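Local coordinates for extracellular solute-binding protein family 1 (Pseudothermotoga lettingae, PDB 5CI5) that binds tagatose and probably delivers sugar to an ABC importer, as extracellular solute-binding proteins of this family do, at residues Asn118-Pro121 with Thr122-Tyr125; Lys206-Thr209 with Asp210-Lys214; Ile243-His246 with Glu247-Arg251; His288-Asp291 with Ala292-Ser296; Met386-Arg389 with Val390-Glu394. All coordinates share one frame; numbering follows the deposited sequence.

Contact 1: residues Asn118-Pro121 with Thr122-Tyr125; sequences NLWP and TVTY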
# COMPACT_ATOMS: atom_id res chain seq x y z
N ASN A 118 13.91 -1.63 7.64
CA ASN A 118 13.71 -1.76 6.22
C ASN A 118 12.91 -0.60 5.69
O ASN A 118 12.80 -0.42 4.48
CB ASN A 118 13.03 -3.09 5.89
CG ASN A 118 11.71 -3.31 6.63
OD1 ASN A 118 11.56 -2.95 7.81
ND2 ASN A 118 10.77 -3.96 5.94
N LEU A 119 12.37 0.23 6.58
CA LEU A 119 11.62 1.39 6.12
C LEU A 119 12.52 2.58 5.77
O LEU A 119 12.11 3.45 5.01
CB LEU A 119 10.57 1.82 7.17
CG LEU A 119 9.57 0.71 7.53
CD1 LEU A 119 8.59 1.17 8.63
CD2 LEU A 119 8.81 0.23 6.27
N TRP A 120 13.73 2.66 6.34
CA TRP A 120 14.50 3.88 6.10
C TRP A 120 14.88 4.06 4.63
O TRP A 120 14.80 5.17 4.14
CB TRP A 120 15.75 3.92 6.97
CG TRP A 120 15.43 4.15 8.42
CD1 TRP A 120 15.82 3.38 9.48
CD2 TRP A 120 14.65 5.22 8.97
NE1 TRP A 120 15.33 3.91 10.66
CE2 TRP A 120 14.60 5.03 10.37
CE3 TRP A 120 13.98 6.31 8.41
CZ2 TRP A 120 13.91 5.91 11.22
CZ3 TRP A 120 13.30 7.18 9.26
CH2 TRP A 120 13.28 6.98 10.65
N PRO A 121 15.22 2.97 3.90
CA PRO A 121 15.55 3.20 2.48
C PRO A 121 14.40 3.81 1.67
O PRO A 121 14.66 4.49 0.66
CB PRO A 121 15.92 1.80 1.98
CG PRO A 121 16.45 1.12 3.20
CD PRO A 121 15.56 1.60 4.31
N THR A 122 13.15 3.59 2.09
CA THR A 122 12.00 4.07 1.34
C THR A 122 11.81 5.59 1.41
O THR A 122 11.08 6.15 0.58
CB THR A 122 10.67 3.43 1.82
OG1 THR A 122 10.27 4.00 3.08
CG2 THR A 122 10.80 1.91 1.96
N VAL A 123 12.46 6.24 2.38
CA VAL A 123 12.32 7.68 2.58
C VAL A 123 13.68 8.39 2.48
O VAL A 123 13.81 9.55 2.95
CB VAL A 123 11.66 8.03 3.93
CG1 VAL A 123 10.21 7.55 3.97
CG2 VAL A 123 12.46 7.44 5.12
N THR A 124 14.65 7.73 1.85
CA THR A 124 16.01 8.22 1.74
C THR A 124 16.34 8.63 0.30
O THR A 124 15.99 7.95 -0.67
CB THR A 124 17.02 7.15 2.25
OG1 THR A 124 16.79 6.91 3.64
CG2 THR A 124 18.46 7.61 2.07
N TYR A 125 16.99 9.79 0.19
CA TYR A 125 17.51 10.28 -1.09
C TYR A 125 18.96 10.70 -0.84
O TYR A 125 19.23 11.54 0.02
CB TYR A 125 16.65 11.46 -1.62
CG TYR A 125 17.25 12.13 -2.82
CD1 TYR A 125 17.21 11.51 -4.06
CD2 TYR A 125 17.88 13.38 -2.72
CE1 TYR A 125 17.79 12.11 -5.19
CE2 TYR A 125 18.47 13.98 -3.83
CZ TYR A 125 18.43 13.33 -5.07
OH TYR A 125 18.98 13.87 -6.22

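Contact 2: residues Lys206-Thr209 with Asp210-Lys214; sequences KLLT and DDYSK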
# COMPACT_ATOMS: atom_id res chain seq x y z
N LYS A 206 11.44 -9.76 -11.40
CA LYS A 206 11.80 -8.53 -10.70
C LYS A 206 11.36 -7.37 -11.55
O LYS A 206 11.25 -7.50 -12.78
CB LYS A 206 13.31 -8.43 -10.46
CG LYS A 206 13.95 -9.58 -9.73
CD LYS A 206 15.49 -9.40 -9.64
CE LYS A 206 16.10 -8.92 -10.96
NZ LYS A 206 17.59 -9.01 -10.98
N LEU A 207 11.12 -6.21 -10.93
CA LEU A 207 10.65 -5.05 -11.67
C LEU A 207 11.78 -4.38 -12.45
O LEU A 207 11.73 -4.30 -13.69
CB LEU A 207 9.99 -4.05 -10.71
CG LEU A 207 9.30 -2.86 -11.40
CD1 LEU A 207 8.04 -3.26 -12.12
CD2 LEU A 207 9.01 -1.78 -10.38
N LEU A 208 12.78 -3.90 -11.73
CA LEU A 208 14.01 -3.38 -12.33
C LEU A 208 15.20 -4.24 -11.98
O LEU A 208 15.15 -5.06 -11.05
CB LEU A 208 14.26 -1.95 -11.86
CG LEU A 208 13.16 -0.89 -11.97
CD1 LEU A 208 13.72 0.48 -11.51
CD2 LEU A 208 12.60 -0.80 -13.38
N THR A 209 16.29 -4.04 -12.71
CA THR A 209 17.55 -4.64 -12.34
C THR A 209 17.98 -4.10 -10.96
O THR A 209 17.49 -3.08 -10.50
CB THR A 209 18.64 -4.36 -13.41
OG1 THR A 209 18.82 -2.95 -13.60
CG2 THR A 209 18.23 -5.00 -14.74
N ASP A 210 18.88 -4.83 -10.30
CA ASP A 210 19.27 -4.51 -8.94
C ASP A 210 19.84 -3.11 -8.79
O ASP A 210 19.68 -2.50 -7.73
CB ASP A 210 20.28 -5.53 -8.43
CG ASP A 210 19.65 -6.89 -8.17
OD1 ASP A 210 18.41 -6.98 -8.19
OD2 ASP A 210 20.41 -7.85 -7.95
N ASP A 211 20.50 -2.59 -9.83
CA ASP A 211 21.07 -1.25 -9.78
C ASP A 211 20.10 -0.18 -10.33
O ASP A 211 20.50 0.96 -10.55
CB ASP A 211 22.41 -1.19 -10.54
CG ASP A 211 22.28 -1.36 -12.06
OD1 ASP A 211 21.16 -1.47 -12.61
OD2 ASP A 211 23.32 -1.36 -12.74
N TYR A 212 18.84 -0.57 -10.55
CA TYR A 212 17.78 0.34 -11.03
C TYR A 212 17.98 0.95 -12.41
O TYR A 212 17.27 1.89 -12.76
CB TYR A 212 17.59 1.52 -10.09
CG TYR A 212 17.53 1.17 -8.66
CD1 TYR A 212 16.66 0.19 -8.19
CD2 TYR A 212 18.35 1.82 -7.74
CE1 TYR A 212 16.61 -0.13 -6.86
CE2 TYR A 212 18.30 1.50 -6.41
CZ TYR A 212 17.42 0.52 -5.98
OH TYR A 212 17.38 0.20 -4.65
N SER A 213 18.93 0.45 -13.18
CA SER A 213 19.26 1.10 -14.44
C SER A 213 18.34 0.72 -15.59
O SER A 213 18.24 1.46 -16.59
CB SER A 213 20.71 0.77 -14.82
OG SER A 213 20.89 -0.59 -15.15
N LYS A 214 17.62 -0.39 -15.43
CA LYS A 214 17.00 -1.08 -16.54
C LYS A 214 15.74 -1.82 -16.06
O LYS A 214 15.71 -2.32 -14.93
CB LYS A 214 18.02 -2.06 -17.16
CG LYS A 214 17.54 -2.94 -18.29
CD LYS A 214 18.69 -3.79 -18.85
CE LYS A 214 18.21 -4.97 -19.68
NZ LYS A 214 17.39 -5.94 -18.88
O HOH W 1 19.68 -7.34 -11.89
O HOH W 2 15.67 -5.38 -8.50

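Contact 3: residues Ile243-His246 with Glu247-Arg251; sequences IQYH and EDDYR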
# COMPACT_ATOMS: atom_id res chain seq x y z
N ILE A 243 -11.11 -3.50 -14.97
CA ILE A 243 -10.83 -2.17 -15.48
C ILE A 243 -11.44 -1.10 -14.56
O ILE A 243 -10.90 0.01 -14.48
CB ILE A 243 -11.35 -2.01 -16.94
CG1 ILE A 243 -10.40 -2.70 -17.91
CG2 ILE A 243 -11.53 -0.53 -17.32
CD1 ILE A 243 -9.01 -2.07 -17.98
N GLN A 244 -12.53 -1.43 -13.87
CA GLN A 244 -13.26 -0.49 -13.03
C GLN A 244 -12.92 -0.53 -11.55
O GLN A 244 -13.19 0.44 -10.83
CB GLN A 244 -14.77 -0.73 -13.11
CG GLN A 244 -15.39 -0.57 -14.46
CD GLN A 244 -16.87 -0.90 -14.40
OE1 GLN A 244 -17.25 -2.05 -14.18
NE2 GLN A 244 -17.71 0.11 -14.57
N TYR A 245 -12.38 -1.65 -11.09
CA TYR A 245 -12.26 -1.90 -9.64
C TYR A 245 -10.87 -2.28 -9.21
O TYR A 245 -10.09 -2.86 -9.97
CB TYR A 245 -13.23 -3.01 -9.22
CG TYR A 245 -14.68 -2.68 -9.51
CD1 TYR A 245 -15.29 -1.58 -8.93
CD2 TYR A 245 -15.43 -3.47 -10.35
CE1 TYR A 245 -16.62 -1.28 -9.18
CE2 TYR A 245 -16.75 -3.19 -10.62
CZ TYR A 245 -17.34 -2.08 -10.03
OH TYR A 245 -18.68 -1.76 -10.27
N HIS A 246 -10.57 -2.00 -7.94
CA HIS A 246 -9.29 -2.36 -7.35
C HIS A 246 -9.49 -2.84 -5.91
O HIS A 246 -10.63 -2.90 -5.41
CB HIS A 246 -8.30 -1.18 -7.41
CG HIS A 246 -8.81 0.09 -6.80
ND1 HIS A 246 -9.20 0.18 -5.49
CD2 HIS A 246 -8.93 1.33 -7.32
CE1 HIS A 246 -9.57 1.42 -5.23
NE2 HIS A 246 -9.43 2.14 -6.32
N GLU A 247 -8.36 -3.16 -5.27
CA GLU A 247 -8.32 -3.65 -3.89
C GLU A 247 -9.33 -3.04 -2.93
O GLU A 247 -9.91 -3.76 -2.12
CB GLU A 247 -6.96 -3.36 -3.26
CG GLU A 247 -5.77 -4.05 -3.83
CD GLU A 247 -4.49 -3.62 -3.13
OE1 GLU A 247 -4.57 -2.74 -2.24
OE2 GLU A 247 -3.42 -4.14 -3.48
N ASP A 248 -9.49 -1.71 -2.95
CA ASP A 248 -10.31 -1.08 -1.92
C ASP A 248 -11.79 -1.36 -2.20
O ASP A 248 -12.55 -1.65 -1.27
CB ASP A 248 -10.04 0.41 -1.85
CG ASP A 248 -8.59 0.73 -1.50
OD1 ASP A 248 -8.08 0.07 -0.56
OD2 ASP A 248 -7.99 1.65 -2.10
N ASP A 249 -12.17 -1.32 -3.48
CA ASP A 249 -13.50 -1.73 -3.90
C ASP A 249 -13.76 -3.20 -3.50
O ASP A 249 -14.81 -3.54 -2.95
CB ASP A 249 -13.65 -1.56 -5.41
CG ASP A 249 -13.34 -0.16 -5.86
OD1 ASP A 249 -13.88 0.78 -5.24
OD2 ASP A 249 -12.54 0.01 -6.81
N TYR A 250 -12.77 -4.05 -3.75
CA TYR A 250 -12.92 -5.47 -3.44
C TYR A 250 -13.07 -5.71 -1.94
O TYR A 250 -13.80 -6.62 -1.54
CB TYR A 250 -11.76 -6.28 -4.02
CG TYR A 250 -11.67 -6.20 -5.53
CD1 TYR A 250 -12.82 -6.22 -6.31
CD2 TYR A 250 -10.43 -6.08 -6.19
CE1 TYR A 250 -12.74 -6.15 -7.69
CE2 TYR A 250 -10.35 -5.99 -7.55
CZ TYR A 250 -11.51 -6.03 -8.31
OH TYR A 250 -11.48 -5.97 -9.67
N ARG A 251 -12.38 -4.92 -1.11
CA ARG A 251 -12.52 -5.05 0.35
C ARG A 251 -13.94 -4.70 0.76
O ARG A 251 -14.54 -5.38 1.60
CB ARG A 251 -11.52 -4.14 1.08
CG ARG A 251 -11.58 -4.24 2.58
CD ARG A 251 -10.73 -3.16 3.26
NE ARG A 251 -11.21 -1.82 2.96
CZ ARG A 251 -10.58 -0.94 2.18
NH1 ARG A 251 -9.41 -1.21 1.61
NH2 ARG A 251 -11.12 0.25 2.00
O HOH W 3 -12.24 1.91 -8.63

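Contact 4: residues His288-Asp291 with Ala292-Ser296; sequences HPYD and AKPAS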
# COMPACT_ATOMS: atom_id res chain seq x y z
N HIS A 288 0.32 -14.53 0.10
CA HIS A 288 -0.39 -14.64 -1.15
C HIS A 288 0.09 -15.90 -1.89
O HIS A 288 1.29 -16.22 -1.90
CB HIS A 288 -0.19 -13.40 -2.03
CG HIS A 288 -1.17 -13.28 -3.16
ND1 HIS A 288 -1.02 -13.98 -4.35
CD2 HIS A 288 -2.29 -12.53 -3.30
CE1 HIS A 288 -2.01 -13.65 -5.16
NE2 HIS A 288 -2.81 -12.79 -4.54
N PRO A 289 -0.85 -16.63 -2.50
CA PRO A 289 -0.44 -17.76 -3.34
C PRO A 289 0.65 -17.38 -4.35
O PRO A 289 0.63 -16.27 -4.91
CB PRO A 289 -1.75 -18.13 -4.06
CG PRO A 289 -2.80 -17.77 -3.07
CD PRO A 289 -2.31 -16.49 -2.43
N TYR A 290 1.58 -18.30 -4.57
CA TYR A 290 2.72 -18.00 -5.43
C TYR A 290 3.03 -19.18 -6.36
O TYR A 290 2.43 -20.26 -6.26
CB TYR A 290 3.94 -17.60 -4.58
CG TYR A 290 4.46 -18.69 -3.66
CD1 TYR A 290 5.43 -19.59 -4.09
CD2 TYR A 290 4.01 -18.79 -2.37
CE1 TYR A 290 5.91 -20.57 -3.24
CE2 TYR A 290 4.48 -19.77 -1.52
CZ TYR A 290 5.44 -20.66 -1.96
OH TYR A 290 5.92 -21.63 -1.12
N ASP A 291 3.95 -18.93 -7.29
CA ASP A 291 4.36 -19.86 -8.32
C ASP A 291 5.76 -20.39 -7.97
O ASP A 291 5.89 -21.45 -7.35
CB ASP A 291 4.35 -19.13 -9.68
CG ASP A 291 4.95 -19.95 -10.80
OD1 ASP A 291 4.71 -21.18 -10.83
OD2 ASP A 291 5.66 -19.37 -11.65
N ALA A 292 6.79 -19.61 -8.29
CA ALA A 292 8.18 -20.01 -8.05
C ALA A 292 8.71 -19.67 -6.65
O ALA A 292 9.50 -20.42 -6.07
CB ALA A 292 9.07 -19.37 -9.09
N LYS A 293 8.29 -18.52 -6.12
CA LYS A 293 8.86 -17.94 -4.91
C LYS A 293 7.77 -17.23 -4.13
O LYS A 293 6.98 -16.51 -4.73
CB LYS A 293 9.95 -16.92 -5.24
CG LYS A 293 11.17 -17.44 -5.99
CD LYS A 293 12.30 -16.39 -5.98
CE LYS A 293 13.46 -16.78 -6.90
NZ LYS A 293 13.83 -18.22 -6.79
N PRO A 294 7.77 -17.35 -2.79
CA PRO A 294 6.92 -16.49 -1.97
C PRO A 294 7.21 -15.02 -2.22
O PRO A 294 8.38 -14.64 -2.37
CB PRO A 294 7.30 -16.87 -0.54
CG PRO A 294 8.00 -18.16 -0.64
CD PRO A 294 8.64 -18.20 -1.97
N ALA A 295 6.16 -14.21 -2.23
CA ALA A 295 6.31 -12.77 -2.45
C ALA A 295 5.35 -11.95 -1.62
O ALA A 295 4.20 -12.32 -1.40
CB ALA A 295 6.12 -12.44 -3.93
N SER A 296 5.85 -10.78 -1.23
CA SER A 296 5.04 -9.74 -0.65
C SER A 296 5.69 -8.43 -1.06
O SER A 296 6.89 -8.41 -1.34
CB SER A 296 4.95 -9.88 0.87
OG SER A 296 4.16 -8.86 1.46
O HOH W 4 2.04 -12.12 0.36
O HOH W 5 3.26 -14.49 -2.80

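Contact 5: residues Met386-Arg389 with Val390-Glu394; sequences MVQR and VLLGE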
# COMPACT_ATOMS: atom_id res chain seq x y z
N MSE A 386 0.06 -1.07 -19.14
CA MSE A 386 0.33 -2.42 -19.61
C MSE A 386 -0.84 -3.35 -19.26
O MSE A 386 -1.43 -4.02 -20.14
CB MSE A 386 1.64 -2.92 -19.00
CG MSE A 386 2.03 -4.30 -19.42
SE MSE A 386 3.53 -4.94 -18.41
CE MSE A 386 2.66 -5.09 -16.68
N VAL A 387 -1.20 -3.38 -17.98
CA VAL A 387 -2.26 -4.26 -17.52
C VAL A 387 -3.58 -3.88 -18.17
O VAL A 387 -4.32 -4.75 -18.66
CB VAL A 387 -2.38 -4.22 -15.99
CG1 VAL A 387 -3.62 -4.98 -15.51
CG2 VAL A 387 -1.13 -4.79 -15.36
N GLN A 388 -3.88 -2.58 -18.21
CA GLN A 388 -5.16 -2.15 -18.76
C GLN A 388 -5.31 -2.51 -20.22
O GLN A 388 -6.39 -2.95 -20.64
CB GLN A 388 -5.37 -0.64 -18.63
CG GLN A 388 -5.77 -0.16 -17.31
CD GLN A 388 -6.86 0.92 -17.40
OE1 GLN A 388 -6.89 1.74 -18.34
NE2 GLN A 388 -7.75 0.91 -16.43
N ARG A 389 -4.25 -2.35 -21.00
CA ARG A 389 -4.34 -2.55 -22.44
C ARG A 389 -4.58 -4.03 -22.73
O ARG A 389 -5.26 -4.37 -23.69
CB ARG A 389 -3.07 -2.03 -23.13
CG ARG A 389 -2.95 -0.50 -23.12
CD ARG A 389 -3.23 0.13 -24.47
NE ARG A 389 -2.02 0.48 -25.18
CZ ARG A 389 -1.95 0.67 -26.50
NH1 ARG A 389 -3.04 0.54 -27.25
NH2 ARG A 389 -0.80 0.98 -27.06
N VAL A 390 -4.05 -4.90 -21.89
CA VAL A 390 -4.35 -6.32 -22.02
C VAL A 390 -5.81 -6.59 -21.65
O VAL A 390 -6.53 -7.28 -22.39
CB VAL A 390 -3.40 -7.18 -21.15
CG1 VAL A 390 -3.86 -8.63 -21.14
CG2 VAL A 390 -2.00 -7.04 -21.67
N LEU A 391 -6.27 -6.04 -20.53
CA LEU A 391 -7.63 -6.26 -20.08
C LEU A 391 -8.65 -5.77 -21.12
O LEU A 391 -9.69 -6.38 -21.30
CB LEU A 391 -7.88 -5.55 -18.74
CG LEU A 391 -7.12 -6.14 -17.55
CD1 LEU A 391 -7.33 -5.26 -16.32
CD2 LEU A 391 -7.59 -7.55 -17.26
N LEU A 392 -8.30 -4.68 -21.79
CA LEU A 392 -9.18 -4.05 -22.78
C LEU A 392 -9.12 -4.75 -24.12
O LEU A 392 -9.93 -4.46 -25.01
CB LEU A 392 -8.82 -2.58 -22.96
CG LEU A 392 -9.09 -1.62 -21.80
CD1 LEU A 392 -8.30 -0.33 -21.97
CD2 LEU A 392 -10.58 -1.34 -21.71
N GLY A 393 -8.16 -5.66 -24.28
CA GLY A 393 -8.01 -6.42 -25.51
C GLY A 393 -7.35 -5.61 -26.61
O GLY A 393 -7.42 -5.98 -27.80
N GLU A 394 -6.69 -4.52 -26.23
CA GLU A 394 -6.02 -3.65 -27.19
C GLU A 394 -4.67 -4.22 -27.59
O GLU A 394 -4.23 -4.06 -28.72
CB GLU A 394 -5.87 -2.23 -26.63
CG GLU A 394 -7.23 -1.56 -26.42
CD GLU A 394 -7.16 -0.25 -25.68
OE1 GLU A 394 -6.08 0.11 -25.16
OE2 GLU A 394 -8.22 0.43 -25.62

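Contact 1: residues Asn118-Pro121 with Thr122-Tyr125
Leu119 and Trp120 turn their carbonyls toward Thr122, Val123 and Thr124, in a stretch whose residues Asn118-Pro121 have helical backbone angles without the regular bonds of a helix. Val123 N donates to Trp120 O at 3.1 Å with an N-H...O angle of 160°, and Thr122 N makes a more bent bond to Leu119 O; both are bonds three residues back. A weak one from Thr124 N to Pro121 O, 3.5 Å long, completes the turn that leads into the strand.

Two threonine hydroxyls strengthen this frame. With chi1 at 75°, OG1 of Thr122 is set between its own N and carbonyl carbon and folds back to Leu119 O at 2.7 Å, in the carbonyl plane and on a lone pair. Leu119 O thus takes two bonds from one residue. Thr124 OG1 also reaches back, to Trp120 O at 2.7 Å, approaching from the face of that carbonyl opposite to Val123 N. The Val123 branch CG2 rests at the edge of the Trp120 indole, 3.8 Å from CE3 and near the ring plane.

Val123 pairs through its backbone with Tyr130 and packs on Val90 of helix 89-95, while the Trp120 ring makes a cation-pi contact with Arg129. Leu119 touches Pro133 and, like Thr122, Leu298, so the turn packs against the paired strands 128-138 and 298-304 as strand 124-125 begins.

Contact 2: residues Lys206-Thr209 with Asp210-Lys214
Thr209 lays its hydroxyl alongside the Asp211 carboxylate, the two side chains pointing the same way, with OG1 of Thr209 2.9 Å from OD1 of Asp211. The hydroxyl donates nearly along the C-O axis of that oxygen. Asp211 OD1 also accepts from Ser213 N, which comes from above the carboxylate plane, and from Ser213 OG at 2.7 Å on the syn side. Three donors therefore converge on one oxygen, and the bond from Ser213 N makes an Asx turn. The Asp211 torsion explains the reach: at chi1 69° CG sits between N and the carbonyl carbon, which curls the carboxylate back over the turn.

The backbone beneath is a type I beta turn from Thr209 to Tyr212, closed by Tyr212 N to Thr209 O at 2.9 Å. Thr209 N then bonds to Lys214 O at 2.9 Å, with an N-H...O angle of 166°. Methyl CG2 of Thr209 lies 3.8 Å from Lys214 CB, the two side chains crossing at about a right angle.

Further back, Lys206 bends at chi3 (-44°) and brings NZ within 3.5 Å of Asp210 OD1, a salt bridge. One water accepts from Lys206 NZ and Asp210 N, and another donates to Leu208 O and Asp210 OD1. Leu208 itself packs on Val408 and Leu412 of helix 397-413.

Three donors on Asp211 OD1 would be expected to stabilise the ionised carboxylate, while the lysine-aspartate pair at this surface is looser, each charged group also bonding to a different water.

Contact 3: residues Ile243-His246 with Glu247-Arg251
His246 meets the first turn of helix 247-255 atom by atom. Its CB lies beside Glu247 N; CG, set between the backbone N and the carbonyl carbon at chi1 55°, carries the imidazole back over the helix start. ND1 accepts from Asp248 N at 3.2 Å, the donor lying in the ring plane, with an N-H...N angle of 150°. CE1 touches Asp248 OD2 at 3.5 Å, the carboxylate standing almost perpendicular to the ring (88°). At the tip, NE2 bonds to Asp63. One face of the imidazole is covered by Asp249 OD2, 3.5 Å above its centre.

That same Asp249 oxygen accepts from His246 N at 3.0 Å through its anti lone pair. Together with the bond that Asp248 N gives to the ring, this forms a capping box with His246 at the N-cap, the imidazole taking the amide of residue 248. A water bridges Asp249 OD2 to Gln244 O. Below, Tyr250 sets its ring face under His246 O and its CE1 3.5 Å from Tyr245 CB; Tyr250 OH is held by Val184 O.

Glu247, next to the cap, forms a salt bridge with Arg139, which lines the tagatose pocket, and Asp248 accepts from the pocket residue Gln32. Because ND1 accepts from an amide while NE2 bonds to Asp63, the imidazole is consistent with a neutral ring protonated at NE2, its rotation fixed at both nitrogens.

Contact 4: residues His288-Asp291 with Ala292-Ser296
Tyr290 and Pro294 lie side by side and point the same way, the proline ring spread over one face of the phenol. Pro294 N is 3.5 Å above the plane of the Tyr290 ring, offset toward its rim. Further out, Pro294 CG lies 4.0 Å from the centroid of the Tyr290 ring and only 19° off the ring normal, a CH-pi contact over the face. Tyr290 CZ and Pro294 CG are 3.8 Å apart.

The overlap follows from the first torsion of Tyr290: at chi1 63°, CG is placed between N and the carbonyl carbon, folding the ring inward across the bend. The backbone bend itself places Tyr290 CB 3.2 Å from Lys293 O, so the base of the side chain is packed against a peptide. At the ring edge, in its plane, is His288 O.

Two waters span the open end of the bend. One accepts from His288 N and donates to Ala295 O at 2.8 Å; the other donates to both His288 O and Ala295 O, the latter at 2.7 Å. At the bend itself, Asp291 pairs with Lys224 in a salt bridge.

Backbone bonds tie Tyr290 to Lys160 and Trp162, and Asp291 to Ala202 at the end of helix 190-202. The arrangement is a surface loop leading from the three-stranded antiparallel sheet (strand 283-286) to the mixed sheet (strand 298-304), closed by tyrosine-proline CH-pi packing and water bridges in place of direct hydrogen bonds between the two segments.

Contact 5: residues Met386-Arg389 with Val390-Glu394
Arg389 is modelled with bends at chi2 (-106°) and chi3 (-100°), both away from the usual staggered values, whereas Glu394 keeps an extended chain beyond CG. The two side chains consequently cross at about a right angle. Glu394 OE1 comes to the edge of the guanidinium, near its plane, but the salt bridge is long: 3.7 Å from Arg389 NH1 to Glu394 OE1. Arg389 CD lies only 2.9 Å from the same Glu394 OE1, very short for carbon and oxygen, so the placement of the arginine is doubtful.

Beneath the pair the helix is ending. Val390 N bonds to Met386 O, a residue present as selenomethionine; Leu391 N bonds to Val387 O at 3.0 Å and Leu392 N to Gln388 O at 2.8 Å, each four residues back. Gly393 then leaves helical angles with a positive phi of 78°. Its N donates to Val390 O at 3.0 Å, and Glu394 N reaches five residues back to Arg389 O at 2.9 Å. The two bonds make a Schellman motif.

On the inward side, Val387 and Leu391 lie side by side, CG1 of Val387 3.8 Å from CD1 of Leu391. They face helix 220-234, where Leu391 packs on Ala233 and Val387 on Tyr229. Met386 points instead to helix 397-413, touching Ala400 and Ala404, and Gln388 NE2 bonds to Gly186 O.

The final carbonyls of the helix are thus largely dealt with by backbone amides, and Lys234 NZ also donates to Val390 O. A lysine at this C-terminal end would be expected to interact favourably with the helix dipole, while little weight can be put on the long arginine-glutamate pair.

Contact 3 lies close to the sugar, the Glu247 side chain about 5 Å from the bound tagatose, against about 9 Å for the Thr122 side chain of contact 1. These two stand on opposite sides of the chain's centre, with centres about 28 Å apart. Contacts 3 and 5 touch directly, Ile243 CD1 packing 3.7 Å from Leu391 CB, which joins the approach to helix 247-255 to the end of helix 376-391. Contacts 2 and 5 come within about 7 Å at their nearest atoms without touching. Contact 4 lies about 8 Å from contact 3, nearest atoms, and its Ser296 bonds to the backbone of the pocket residue Arg139, the salt-bridge partner of Glu247.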